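Local coordinates for cell wall binding protein cwp8 (Peptoclostridium difficile, PDB 5J6Q) that probably anchors itself non-covalently to the bacterial cell wall through three CWB2 modules, as a component of the surface layer, at residues Lys3-Ala9 with His178-Asn184; Asn116-Ala120 with Val130-Lys134; Tyr216-Asn222 with Phe244-Lys250. All coordinates share one frame; numbering follows the deposited sequence.

Contact 1: Lys3-Ala9 with His178-Asn184; sequences KNYTVSA and HTVTVKN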
ATOM      1  N   LYS A   3      -4.097 -15.732  23.409  1.00152.97           N
ATOM      2  CA  LYS A   3      -3.713 -14.511  22.703  1.00144.70           C
ATOM      3  C   LYS A   3      -4.857 -13.523  22.544  1.00137.94           C
ATOM      4  O   LYS A   3      -6.027 -13.897  22.597  1.00135.52           O
ATOM      5  CB  LYS A   3      -3.132 -14.826  21.309  1.00142.77           C
ATOM      6  CG  LYS A   3      -1.815 -14.086  21.023  1.00144.30           C
ATOM      7  CD  LYS A   3      -1.207 -13.507  22.301  1.00145.76           C
ATOM      8  CE  LYS A   3      -0.015 -12.625  22.066  1.00146.89           C
ATOM      9  NZ  LYS A   3       0.479 -12.085  23.361  1.00147.96           N
ATOM     10  N   ASN A   4      -4.500 -12.246  22.363  1.00130.09           N
ATOM     11  CA  ASN A   4      -5.469 -11.166  22.187  1.00117.52           C
ATOM     12  C   ASN A   4      -5.507 -10.685  20.737  1.00106.68           C
ATOM     13  O   ASN A   4      -4.562 -10.050  20.273  1.00101.29           O
ATOM     14  CB  ASN A   4      -5.104 -10.004  23.094  1.00115.38           C
ATOM     15  CG  ASN A   4      -4.895 -10.414  24.526  1.00117.71           C
ATOM     16  OD1 ASN A   4      -5.569  -9.886  25.412  1.00117.15           O
ATOM     17  ND2 ASN A   4      -4.070 -11.421  24.830  1.00117.35           N
ATOM     18  N   TYR A   5      -6.597 -10.979  20.022  1.00 94.09           N
ATOM     19  CA  TYR A   5      -6.717 -10.585  18.623  1.00 81.35           C
ATOM     20  C   TYR A   5      -8.117 -10.038  18.251  1.00 72.82           C
ATOM     21  O   TYR A   5      -8.972  -9.856  19.132  1.00 66.99           O
ATOM     22  CB  TYR A   5      -6.412 -11.801  17.748  1.00 75.68           C
ATOM     23  CG  TYR A   5      -7.312 -12.964  18.112  1.00 75.40           C
ATOM     24  CD1 TYR A   5      -8.481 -13.201  17.414  1.00 72.63           C
ATOM     25  CD2 TYR A   5      -6.993 -13.811  19.158  1.00 74.35           C
ATOM     26  CE1 TYR A   5      -9.322 -14.256  17.746  1.00 73.00           C
ATOM     27  CE2 TYR A   5      -7.825 -14.872  19.507  1.00 74.50           C
ATOM     28  CZ  TYR A   5      -8.983 -15.087  18.795  1.00 74.19           C
ATOM     29  OH  TYR A   5      -9.820 -16.123  19.130  1.00 76.47           O
ATOM     30  N   THR A   6      -8.348  -9.848  16.934  1.00 60.59           N
ATOM     31  CA  THR A   6      -9.558  -9.302  16.425  1.00 57.18           C
ATOM     32  C   THR A   6     -10.073 -10.110  15.288  1.00 55.87           C
ATOM     33  O   THR A   6      -9.325 -10.522  14.414  1.00 60.96           O
ATOM     34  CB  THR A   6      -9.254  -7.824  16.081  1.00 59.97           C
ATOM     35  OG1 THR A   6      -8.696  -7.233  17.264  1.00 60.94           O
ATOM     36  CG2 THR A   6     -10.453  -7.071  15.649  1.00 61.68           C
ATOM     37  N   VAL A   7     -11.359 -10.369  15.288  1.00 53.70           N
ATOM     38  CA  VAL A   7     -11.970 -11.144  14.223  1.00 53.03           C
ATOM     39  C   VAL A   7     -13.120 -10.412  13.770  1.00 51.08           C
ATOM     40  O   VAL A   7     -13.667  -9.616  14.509  1.00 53.28           O
ATOM     41  CB  VAL A   7     -12.466 -12.570  14.682  1.00 54.69           C
ATOM     42  CG1 VAL A   7     -11.275 -13.489  14.936  1.00 54.82           C
ATOM     43  CG2 VAL A   7     -13.307 -12.458  15.963  1.00 50.54           C
ATOM     44  N   SER A   8     -13.535 -10.672  12.567  1.00 52.86           N
ATOM     45  CA  SER A   8     -14.734 -10.027  12.122  1.00 57.18           C
ATOM     46  C   SER A   8     -15.949 -10.823  12.654  1.00 57.26           C
ATOM     47  O   SER A   8     -15.831 -12.020  12.907  1.00 56.58           O
ATOM     48  CB  SER A   8     -14.780  -9.967  10.605  1.00 52.74           C
ATOM     49  OG  SER A   8     -14.894 -11.286  10.086  1.00 57.91           O
ATOM     50  N   ALA A   9     -17.076 -10.151  12.814  1.00 56.62           N
ATOM     51  CA  ALA A   9     -18.311 -10.764  13.215  1.00 65.21           C
ATOM     52  C   ALA A   9     -18.573 -11.990  12.278  1.00 70.13           C
ATOM     53  O   ALA A   9     -18.709 -13.106  12.755  1.00 73.13           O
ATOM     54  CB  ALA A   9     -19.441  -9.737  13.113  1.00 61.97           C
ATOM     55  N   HIS A 178      -7.464 -12.581  28.543  1.00 66.27           N
ATOM     56  CA  HIS A 178      -7.255 -12.495  27.082  1.00 61.50           C
ATOM     57  C   HIS A 178      -8.498 -11.774  26.457  1.00 58.96           C
ATOM     58  O   HIS A 178      -9.613 -12.001  26.913  1.00 55.72           O
ATOM     59  CB  HIS A 178      -7.098 -13.876  26.393  1.00 65.14           C
ATOM     60  CG  HIS A 178      -5.997 -14.711  26.952  1.00 83.09           C
ATOM     61  ND1 HIS A 178      -6.209 -15.666  27.927  1.00 93.93           N
ATOM     62  CD2 HIS A 178      -4.671 -14.743  26.661  1.00 91.22           C
ATOM     63  CE1 HIS A 178      -5.046 -16.240  28.200  1.00100.29           C
ATOM     64  NE2 HIS A 178      -4.102 -15.705  27.454  1.00 99.63           N
ATOM     65  N   THR A 179      -8.314 -10.959  25.413  1.00 54.09           N
ATOM     66  CA  THR A 179      -9.402 -10.210  24.848  1.00 52.21           C
ATOM     67  C   THR A 179      -9.500 -10.416  23.417  1.00 54.84           C
ATOM     68  O   THR A 179      -8.491 -10.332  22.684  1.00 55.82           O
ATOM     69  CB  THR A 179      -9.210  -8.704  25.095  1.00 49.13           C
ATOM     70  OG1 THR A 179      -9.254  -8.513  26.495  1.00 47.93           O
ATOM     71  CG2 THR A 179     -10.311  -7.855  24.405  1.00 46.25           C
ATOM     72  N   VAL A 180     -10.713 -10.668  22.986  1.00 48.42           N
ATOM     73  CA  VAL A 180     -10.905 -10.859  21.600  1.00 45.27           C
ATOM     74  C   VAL A 180     -11.872  -9.780  21.216  1.00 46.44           C
ATOM     75  O   VAL A 180     -12.974  -9.649  21.799  1.00 43.89           O
ATOM     76  CB  VAL A 180     -11.492 -12.277  21.319  1.00 52.53           C
ATOM     77  CG1 VAL A 180     -11.714 -12.467  19.825  1.00 48.45           C
ATOM     78  CG2 VAL A 180     -10.577 -13.366  21.908  1.00 50.67           C
ATOM     79  N   THR A 181     -11.527  -9.041  20.233  1.00 43.95           N
ATOM     80  CA  THR A 181     -12.408  -7.953  19.843  1.00 45.64           C
ATOM     81  C   THR A 181     -13.094  -8.427  18.692  1.00 45.64           C
ATOM     82  O   THR A 181     -12.431  -9.045  17.855  1.00 45.68           O
ATOM     83  CB  THR A 181     -11.546  -6.699  19.552  1.00 47.03           C
ATOM     84  OG1 THR A 181     -10.805  -6.429  20.768  1.00 45.06           O
ATOM     85  CG2 THR A 181     -12.380  -5.521  19.103  1.00 44.33           C
ATOM     86  N   VAL A 182     -14.418  -8.205  18.617  1.00 45.05           N
ATOM     87  CA  VAL A 182     -15.180  -8.677  17.469  1.00 49.45           C
ATOM     88  C   VAL A 182     -15.730  -7.474  16.792  1.00 53.19           C
ATOM     89  O   VAL A 182     -16.374  -6.663  17.478  1.00 51.84           O
ATOM     90  CB  VAL A 182     -16.346  -9.669  17.859  1.00 48.43           C
ATOM     91  CG1 VAL A 182     -17.185  -9.952  16.638  1.00 39.86           C
ATOM     92  CG2 VAL A 182     -15.773 -10.996  18.393  1.00 46.41           C
ATOM     93  N   LYS A 183     -15.500  -7.353  15.440  1.00 52.16           N
ATOM     94  CA  LYS A 183     -15.920  -6.162  14.706  1.00 49.81           C
ATOM     95  C   LYS A 183     -16.763  -6.451  13.525  1.00 48.77           C
ATOM     96  O   LYS A 183     -16.438  -7.358  12.749  1.00 46.68           O
ATOM     97  CB  LYS A 183     -14.694  -5.376  14.120  1.00 53.59           C
ATOM     98  CG  LYS A 183     -13.536  -5.121  15.036  1.00 57.75           C
ATOM     99  CD  LYS A 183     -12.543  -4.130  14.324  1.00 62.92           C
ATOM    100  CE  LYS A 183     -11.339  -3.752  15.163  1.00 63.47           C
ATOM    101  NZ  LYS A 183     -10.258  -3.070  14.350  1.00 67.30           N
ATOM    102  N   ASN A 184     -17.847  -5.701  13.343  1.00 47.60           N
ATOM    103  CA  ASN A 184     -18.567  -5.921  12.109  1.00 49.35           C
ATOM    104  C   ASN A 184     -17.852  -4.990  11.057  1.00 54.67           C
ATOM    105  O   ASN A 184     -18.159  -3.812  10.905  1.00 57.30           O
ATOM    106  CB  ASN A 184     -19.999  -5.611  12.283  1.00 50.62           C
ATOM    107  CG  ASN A 184     -20.793  -5.647  11.016  1.00 54.77           C
ATOM    108  OD1 ASN A 184     -20.242  -5.784   9.923  1.00 57.97           O
ATOM    109  ND2 ASN A 184     -22.124  -5.506  11.073  1.00 55.58           N
TER
HETATM  110  O   HOH W   1      -8.336  -8.017  21.534  1.00 72.98           O
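Thr6, Val7 and Ser8 pair with Thr181, Val182 and Lys183 in parallel register. Four straight backbone bonds join the strands, running from Thr181 N to Tyr5 O (2.9 Å) at one end to Ala9 N with Lys183 O at the other. Nearer the start a side chain joins in: Asn4 OD1 receives Thr179 N at 2.9 Å, the N-H arriving from above the amide's carbonyl plane in a bent bond (139°). One water donates to Tyr5 O and Thr179 O and also bonds Thr181 OG1.

On the Tyr5 and Val7 face, Val180 sets CG1 anti to the backbone N (chi1 179°) and CG2 anti to the carbonyl carbon, and both branches meet the Tyr5 ring: CG2 over its face, a CH-pi contact, CG1 at Tyr5 CE1 (3.6 Å). Val7 CG2 packs on Val182 CG2 at 3.8 Å. On the other face, Lys183 CE is tight against Thr6 CG2 at 3.5 Å.

Strand 5-8 is an outermost strand of a mixed sheet; strand 178-183 lies between it and antiparallel strand 68-75. Helix 13-24 covers the valine face through Leu15, and Ile60 of helix 53-61 reaches Val182 and Ala9.

Contact 2: Asn116-Ala120 with Val130-Lys134; sequences NKLTA and VKRAK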
ATOM      1  N   ASN A 116      -2.867 -19.592  73.081  1.00186.50           N
ATOM      2  CA  ASN A 116      -2.680 -20.631  72.068  1.00184.80           C
ATOM      3  C   ASN A 116      -1.342 -20.452  71.351  1.00182.95           C
ATOM      4  O   ASN A 116      -1.094 -21.104  70.340  1.00182.03           O
ATOM      5  CB  ASN A 116      -3.808 -20.573  71.035  1.00184.96           C
ATOM      6  CG  ASN A 116      -5.171 -20.808  71.625  1.00186.79           C
ATOM      7  OD1 ASN A 116      -5.416 -21.866  72.213  1.00187.46           O
ATOM      8  ND2 ASN A 116      -6.117 -19.879  71.510  1.00188.52           N
ATOM      9  N   LYS A 117      -0.481 -19.572  71.879  1.00180.61           N
ATOM     10  CA  LYS A 117       0.822 -19.276  71.296  1.00174.99           C
ATOM     11  C   LYS A 117       1.684 -20.522  71.149  1.00170.46           C
ATOM     12  O   LYS A 117       1.803 -21.320  72.080  1.00168.52           O
ATOM     13  CB  LYS A 117       1.556 -18.241  72.160  1.00173.71           C
ATOM     14  CG  LYS A 117       2.701 -17.564  71.424  1.00174.77           C
ATOM     15  CD  LYS A 117       3.630 -16.861  72.397  1.00175.98           C
ATOM     16  CE  LYS A 117       5.027 -16.757  71.839  1.00177.21           C
ATOM     17  NZ  LYS A 117       5.907 -15.965  72.736  1.00178.57           N
ATOM     18  N   LEU A 118       2.282 -20.684  69.970  1.00165.61           N
ATOM     19  CA  LEU A 118       3.140 -21.820  69.666  1.00157.66           C
ATOM     20  C   LEU A 118       4.596 -21.398  69.579  1.00151.65           C
ATOM     21  O   LEU A 118       4.900 -20.207  69.564  1.00149.68           O
ATOM     22  CB  LEU A 118       2.719 -22.445  68.333  1.00155.40           C
ATOM     23  CG  LEU A 118       1.272 -22.901  68.282  1.00155.70           C
ATOM     24  CD1 LEU A 118       0.902 -23.230  66.856  1.00155.88           C
ATOM     25  CD2 LEU A 118       1.086 -24.117  69.161  1.00155.88           C
ATOM     26  N   THR A 119       5.496 -22.377  69.512  1.00144.96           N
ATOM     27  CA  THR A 119       6.931 -22.112  69.424  1.00134.03           C
ATOM     28  C   THR A 119       7.611 -23.129  68.524  1.00125.07           C
ATOM     29  O   THR A 119       7.338 -24.329  68.613  1.00120.61           O
ATOM     30  CB  THR A 119       7.589 -22.163  70.812  1.00131.84           C
ATOM     31  OG1 THR A 119       7.047 -23.268  71.538  1.00134.08           O
ATOM     32  CG2 THR A 119       7.369 -20.884  71.596  1.00132.75           C
ATOM     33  N   ALA A 120       8.503 -22.651  67.663  1.00115.77           N
ATOM     34  CA  ALA A 120       9.235 -23.517  66.744  1.00104.88           C
ATOM     35  C   ALA A 120      10.749 -23.322  66.873  1.00 96.26           C
ATOM     36  O   ALA A 120      11.228 -22.201  67.082  1.00 92.03           O
ATOM     37  CB  ALA A 120       8.803 -23.236  65.313  1.00100.86           C
ATOM     38  N   VAL A 130       7.737 -28.139  66.278  1.00102.14           N
ATOM     39  CA  VAL A 130       6.675 -27.202  66.652  1.00111.73           C
ATOM     40  C   VAL A 130       5.896 -27.759  67.839  1.00116.57           C
ATOM     41  O   VAL A 130       5.494 -28.917  67.825  1.00117.10           O
ATOM     42  CB  VAL A 130       5.735 -26.923  65.452  1.00114.85           C
ATOM     43  CG1 VAL A 130       4.710 -25.854  65.821  1.00115.07           C
ATOM     44  CG2 VAL A 130       6.539 -26.477  64.236  1.00115.09           C
ATOM     45  N   LYS A 131       5.683 -26.927  68.858  1.00121.13           N
ATOM     46  CA  LYS A 131       4.982 -27.297  70.081  1.00130.91           C
ATOM     47  C   LYS A 131       4.390 -26.040  70.700  1.00138.13           C
ATOM     48  O   LYS A 131       4.469 -24.977  70.084  1.00141.78           O
ATOM     49  CB  LYS A 131       5.965 -27.954  71.067  1.00133.59           C
ATOM     50  CG  LYS A 131       7.044 -26.991  71.558  1.00132.72           C
ATOM     51  CD  LYS A 131       8.179 -27.735  72.248  1.00131.69           C
ATOM     52  CE  LYS A 131       9.376 -26.842  72.468  1.00130.25           C
ATOM     53  NZ  LYS A 131       9.041 -25.686  73.335  1.00128.51           N
ATOM     54  N   ARG A 132       3.801 -26.133  71.899  1.00144.77           N
ATOM     55  CA  ARG A 132       3.247 -24.933  72.517  1.00152.43           C
ATOM     56  C   ARG A 132       4.259 -24.271  73.456  1.00156.92           C
ATOM     57  O   ARG A 132       5.169 -24.934  73.947  1.00159.30           O
ATOM     58  CB  ARG A 132       1.969 -25.279  73.280  1.00156.14           C
ATOM     59  CG  ARG A 132       1.225 -24.045  73.762  1.00160.10           C
ATOM     60  CD  ARG A 132      -0.271 -24.285  73.793  1.00165.04           C
ATOM     61  NE  ARG A 132      -0.583 -25.619  74.301  1.00170.90           N
ATOM     62  CZ  ARG A 132      -1.744 -25.936  74.855  1.00176.10           C
ATOM     63  NH1 ARG A 132      -2.700 -25.026  74.972  1.00179.58           N
ATOM     64  NH2 ARG A 132      -1.960 -27.166  75.300  1.00179.48           N
ATOM     65  N   ALA A 133       4.095 -22.969  73.706  1.00159.64           N
ATOM     66  CA  ALA A 133       4.994 -22.214  74.573  1.00163.96           C
ATOM     67  C   ALA A 133       4.779 -22.495  76.061  1.00167.06           C
ATOM     68  O   ALA A 133       5.734 -22.420  76.830  1.00168.43           O
ATOM     69  CB  ALA A 133       4.809 -20.727  74.315  1.00165.19           C
ATOM     70  N   LYS A 134       3.544 -22.815  76.474  1.00170.05           N
ATOM     71  CA  LYS A 134       3.279 -23.051  77.891  1.00172.50           C
ATOM     72  C   LYS A 134       3.533 -24.498  78.289  1.00174.17           C
ATOM     73  O   LYS A 134       4.443 -24.771  79.068  1.00174.89           O
ATOM     74  CB  LYS A 134       1.826 -22.666  78.221  1.00173.27           C
TER
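Thr119 faces Lys131 as a hydrogen-bonded antiparallel pair, and its side chain reaches across to Lys131 and Ala133. From CB the two branches part. With chi1 at 42°, OG1 stands between the backbone N and the carbonyl carbon, which brings it over the partner strand: it makes a weak hydrogen bond to Lys131 O at 3.4 Å and has Lys131 CG beside it at 3.7 Å. The other branch, CG2, ends against the methyl of Ala133, 3.7 Å from its CB. Lys131 O is thus gripped twice by one residue, firmly by Thr119 N at 2.9 Å and loosely by the hydroxyl. Lys131 N returns a bond to Thr119 O.

These residues belong to a beta hairpin of strands 118-124 and 127-132, within the Cwp8 domain 2 family region; this piece is its open end, away from the turn. The hairpin forms two strands of a three-stranded antiparallel sheet, where Val130 bonds on to Ile140 of strand 140-143.

Past the last strand pair, Ala133 N still reaches Lys117 O in a long but straight bond (3.3 Å, 171°). Arg132 CG also comes within 3.3 Å of Lys117 O. The Leu118 and Arg132 side chains diverge, although Leu118 CD2 lies 3.6 Å from Lys131 O; Leu118 is buried against Tyr106 of helix 96-111 and Phe151. On that helix Asn107 OD1 accepts a hydrogen bond from Leu118 N, and Val100 touches Ala120, whose CB meets Val130 CG2 at 4.1 Å.

Contact 3: Tyr216-Asn222 with Phe244-Lys250; sequences YALTFEN and FDIVLSK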
ATOM      1  N   TYR A 216     -14.110   7.637   0.964  1.00 94.22           N
ATOM      2  CA  TYR A 216     -13.667   6.962   2.159  1.00 96.43           C
ATOM      3  C   TYR A 216     -12.667   7.835   2.861  1.00 95.16           C
ATOM      4  O   TYR A 216     -11.749   8.367   2.236  1.00 94.08           O
ATOM      5  CB  TYR A 216     -13.043   5.601   1.833  1.00101.82           C
ATOM      6  CG  TYR A 216     -14.069   4.581   1.395  1.00112.71           C
ATOM      7  CD1 TYR A 216     -14.486   4.509   0.074  1.00117.14           C
ATOM      8  CD2 TYR A 216     -14.620   3.687   2.301  1.00117.75           C
ATOM      9  CE1 TYR A 216     -15.424   3.572  -0.334  1.00120.90           C
ATOM     10  CE2 TYR A 216     -15.560   2.744   1.903  1.00121.37           C
ATOM     11  CZ  TYR A 216     -15.959   2.691   0.581  1.00121.77           C
ATOM     12  OH  TYR A 216     -16.876   1.759   0.167  1.00126.32           O
ATOM     13  N   ALA A 217     -12.865   8.018   4.155  1.00 89.24           N
ATOM     14  CA  ALA A 217     -11.942   8.783   4.949  1.00 81.86           C
ATOM     15  C   ALA A 217     -10.923   7.771   5.345  1.00 78.92           C
ATOM     16  O   ALA A 217     -11.279   6.599   5.525  1.00 76.94           O
ATOM     17  CB  ALA A 217     -12.625   9.361   6.176  1.00 83.03           C
ATOM     18  N   LEU A 218      -9.673   8.180   5.448  1.00 73.72           N
ATOM     19  CA  LEU A 218      -8.628   7.260   5.830  1.00 68.80           C
ATOM     20  C   LEU A 218      -8.217   7.670   7.195  1.00 65.97           C
ATOM     21  O   LEU A 218      -7.967   8.832   7.432  1.00 66.77           O
ATOM     22  CB  LEU A 218      -7.406   7.292   4.875  1.00 67.45           C
ATOM     23  CG  LEU A 218      -6.490   6.064   4.928  1.00 67.19           C
ATOM     24  CD1 LEU A 218      -5.504   6.112   3.775  1.00 70.69           C
ATOM     25  CD2 LEU A 218      -5.662   6.024   6.190  1.00 70.79           C
ATOM     26  N   THR A 219      -8.109   6.721   8.092  1.00 65.54           N
ATOM     27  CA  THR A 219      -7.739   7.027   9.465  1.00 67.11           C
ATOM     28  C   THR A 219      -6.760   5.999   9.876  1.00 63.07           C
ATOM     29  O   THR A 219      -6.722   4.913   9.274  1.00 62.43           O
ATOM     30  CB  THR A 219      -9.013   7.087  10.356  1.00 63.63           C
ATOM     31  OG1 THR A 219      -9.758   5.866  10.166  1.00 63.55           O
ATOM     32  CG2 THR A 219      -9.919   8.300   9.972  1.00 53.49           C
ATOM     33  N   PHE A 220      -5.949   6.315  10.865  1.00 65.18           N
ATOM     34  CA  PHE A 220      -4.923   5.365  11.301  1.00 72.30           C
ATOM     35  C   PHE A 220      -5.231   4.833  12.696  1.00 80.49           C
ATOM     36  O   PHE A 220      -6.005   5.443  13.428  1.00 82.57           O
ATOM     37  CB  PHE A 220      -3.539   6.026  11.326  1.00 79.49           C
ATOM     38  CG  PHE A 220      -3.030   6.497   9.976  1.00 85.61           C
ATOM     39  CD1 PHE A 220      -3.045   7.840   9.644  1.00 87.62           C
ATOM     40  CD2 PHE A 220      -2.530   5.597   9.052  1.00 86.41           C
ATOM     41  CE1 PHE A 220      -2.566   8.275   8.413  1.00 91.21           C
ATOM     42  CE2 PHE A 220      -2.050   6.034   7.821  1.00 89.33           C
ATOM     43  CZ  PHE A 220      -2.072   7.369   7.510  1.00 93.56           C
ATOM     44  N   GLU A 221      -4.621   3.696  13.066  1.00 85.03           N
ATOM     45  CA  GLU A 221      -4.845   3.127  14.382  1.00 89.73           C
ATOM     46  C   GLU A 221      -3.728   2.170  14.692  1.00 91.60           C
ATOM     47  O   GLU A 221      -2.979   1.790  13.798  1.00 87.64           O
ATOM     48  CB  GLU A 221      -6.214   2.427  14.456  1.00 91.23           C
ATOM     49  CG  GLU A 221      -7.300   3.361  14.970  1.00 94.79           C
ATOM     50  CD  GLU A 221      -8.627   3.146  14.277  1.00101.95           C
ATOM     51  OE1 GLU A 221      -9.092   1.985  14.256  1.00103.18           O
ATOM     52  OE2 GLU A 221      -9.199   4.139  13.752  1.00102.70           O
ATOM     53  N   ASN A 222      -3.610   1.799  15.968  1.00 96.42           N
ATOM     54  CA  ASN A 222      -2.609   0.885  16.517  1.00105.84           C
ATOM     55  C   ASN A 222      -1.240   1.125  15.913  1.00109.55           C
ATOM     56  O   ASN A 222      -0.539   0.186  15.542  1.00109.79           O
ATOM     57  CB  ASN A 222      -3.058  -0.559  16.313  1.00111.55           C
ATOM     58  CG  ASN A 222      -4.381  -0.817  16.986  1.00117.92           C
ATOM     59  OD1 ASN A 222      -4.432  -0.931  18.215  1.00120.38           O
ATOM     60  ND2 ASN A 222      -5.501  -0.882  16.266  1.00120.17           N
ATOM     61  N   PHE A 244       0.890  -0.905  11.780  1.00 60.86           N
ATOM     62  CA  PHE A 244      -0.163   0.051  11.925  1.00 53.02           C
ATOM     63  C   PHE A 244      -1.338  -0.441  11.213  1.00 53.33           C
ATOM     64  O   PHE A 244      -1.275  -1.384  10.399  1.00 54.66           O
ATOM     65  CB  PHE A 244       0.228   1.496  11.499  1.00 60.38           C
ATOM     66  CG  PHE A 244       0.472   1.803  10.029  1.00 57.32           C
ATOM     67  CD1 PHE A 244      -0.513   2.374   9.254  1.00 61.03           C
ATOM     68  CD2 PHE A 244       1.700   1.577   9.462  1.00 61.34           C
ATOM     69  CE1 PHE A 244      -0.258   2.717   7.916  1.00 67.28           C
ATOM     70  CE2 PHE A 244       1.951   1.920   8.129  1.00 61.49           C
ATOM     71  CZ  PHE A 244       0.972   2.484   7.374  1.00 57.65           C
ATOM     72  N   ASP A 245      -2.430   0.164  11.536  1.00 53.48           N
ATOM     73  CA  ASP A 245      -3.745  -0.153  11.011  1.00 59.33           C
ATOM     74  C   ASP A 245      -4.209   1.019  10.182  1.00 57.47           C
ATOM     75  O   ASP A 245      -4.031   2.194  10.580  1.00 53.13           O
ATOM     76  CB  ASP A 245      -4.798  -0.397  12.153  1.00 61.89           C
ATOM     77  CG  ASP A 245      -4.917  -1.842  12.694  1.00 69.32           C
ATOM     78  OD1 ASP A 245      -3.982  -2.680  12.440  1.00 69.82           O
ATOM     79  OD2 ASP A 245      -5.927  -2.135  13.386  1.00 73.05           O
ATOM     80  N   ILE A 246      -4.822   0.689   9.051  1.00 53.27           N
ATOM     81  CA  ILE A 246      -5.368   1.620   8.090  1.00 54.02           C
ATOM     82  C   ILE A 246      -6.833   1.367   8.103  1.00 53.44           C
ATOM     83  O   ILE A 246      -7.198   0.225   7.850  1.00 57.86           O
ATOM     84  CB  ILE A 246      -4.784   1.308   6.643  1.00 52.54           C
ATOM     85  CG1 ILE A 246      -3.296   1.405   6.608  1.00 49.66           C
ATOM     86  CG2 ILE A 246      -5.415   2.211   5.626  1.00 50.49           C
ATOM     87  CD1 ILE A 246      -2.668   0.693   5.382  1.00 50.08           C
ATOM     88  N   VAL A 247      -7.682   2.387   8.303  1.00 53.80           N
ATOM     89  CA  VAL A 247      -9.112   2.206   8.349  1.00 58.22           C
ATOM     90  C   VAL A 247      -9.812   3.052   7.308  1.00 61.28           C
ATOM     91  O   VAL A 247      -9.621   4.265   7.278  1.00 61.34           O
ATOM     92  CB  VAL A 247      -9.577   2.619   9.802  1.00 65.70           C
ATOM     93  CG1 VAL A 247     -11.077   2.407   9.970  1.00 66.73           C
ATOM     94  CG2 VAL A 247      -8.794   1.833  10.849  1.00 67.25           C
ATOM     95  N   LEU A 248     -10.652   2.434   6.472  1.00 61.20           N
ATOM     96  CA  LEU A 248     -11.383   3.171   5.453  1.00 63.49           C
ATOM     97  C   LEU A 248     -12.848   3.164   5.849  1.00 67.37           C
ATOM     98  O   LEU A 248     -13.372   2.102   6.123  1.00 67.43           O
ATOM     99  CB  LEU A 248     -11.240   2.553   4.049  1.00 62.66           C
ATOM    100  CG  LEU A 248      -9.826   2.527   3.480  1.00 65.61           C
ATOM    101  CD1 LEU A 248      -9.227   3.936   3.592  1.00 64.09           C
ATOM    102  CD2 LEU A 248      -8.981   1.499   4.203  1.00 62.17           C
ATOM    103  N   SER A 249     -13.517   4.329   5.846  1.00 72.45           N
ATOM    104  CA  SER A 249     -14.922   4.411   6.233  1.00 84.10           C
ATOM    105  C   SER A 249     -15.718   5.398   5.394  1.00 93.14           C
ATOM    106  O   SER A 249     -15.180   6.366   4.835  1.00 95.58           O
ATOM    107  CB  SER A 249     -15.058   4.843   7.695  1.00 85.75           C
ATOM    108  OG  SER A 249     -14.011   4.356   8.517  1.00 82.67           O
ATOM    109  N   LYS A 250     -17.019   5.145   5.335  1.00101.24           N
ATOM    110  CA  LYS A 250     -17.983   5.971   4.609  1.00113.50           C
ATOM    111  C   LYS A 250     -19.382   5.766   5.206  1.00119.57           C
ATOM    112  O   LYS A 250     -19.652   4.692   5.740  1.00122.29           O
ATOM    113  CB  LYS A 250     -17.992   5.585   3.125  1.00117.61           C
ATOM    114  CG  LYS A 250     -18.384   6.735   2.217  1.00119.05           C
ATOM    115  CD  LYS A 250     -18.208   6.346   0.767  1.00119.30           C
ATOM    116  CE  LYS A 250     -19.168   7.089  -0.123  1.00118.84           C
ATOM    117  NZ  LYS A 250     -19.109   6.571  -1.513  1.00116.87           N
TER
HETATM  118  O   HOH W   2      -8.319  -0.437  14.827  1.00 70.37           O
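Leu218 and Phe220 pack with Phe244, Ile246 and Leu248 on the close-fitting face of antiparallel strands 217-224 and 242-249, in a mixed sheet of the Cwp8 domain 3 family region. Leu218 CG meets Leu248 CD1 at 3.7 Å, and its CD2 lies against Ile246 CG2 and a face of the Phe220 ring. The edge of Phe220 meets Phe244 CE1, ring planes 61° apart. Leu275 of helix 265-280 and Val212 of helix 203-213 cover this face.

The opposite face is mostly polar and more exposed, with Val247 buried among the polar groups. Thr219 OG1, between the backbone N and the carbonyl carbon (chi1 53°), turns to Val247, touching CB at 3.3 Å and bonding weakly to its O. Glu221 OE1 accepts a hydrogen bond from a water that also donates to Asp245 OD2. Asn222 ND2 approaches that OD2 from above the carboxylate plane (3.2 Å), while Asp245 OD1 is bonded to Ser259 OG. At the far end Lys250 CB makes a CH-pi contact over the Tyr216 ring, its ammonium bonded to Asn214 O.

The pair is thus broadly amphipathic; the amide and the water probably ease the repulsion between the carboxylates of Glu221 and Asp245.

In the fold
The three contacts each pair two strands, in three separate sheets. Contact 1 is the parallel pair in which residues 178-184 return to pair with the N-terminal strand; the intervening chain first adds further strands to that sheet and then runs out to contact 2, whose centre is about 57 Å away. Contact 3 follows in sequence, its centre about 17 Å from that of contact 1 and their nearest atoms about 5 Å apart without touching. Contacts 2 and 3 lie about 69 Å apart between centres, which reflects the elongated shape of the chain. The CWB2 modules, which probably attach the protein to the wall, take no part in these three contacts.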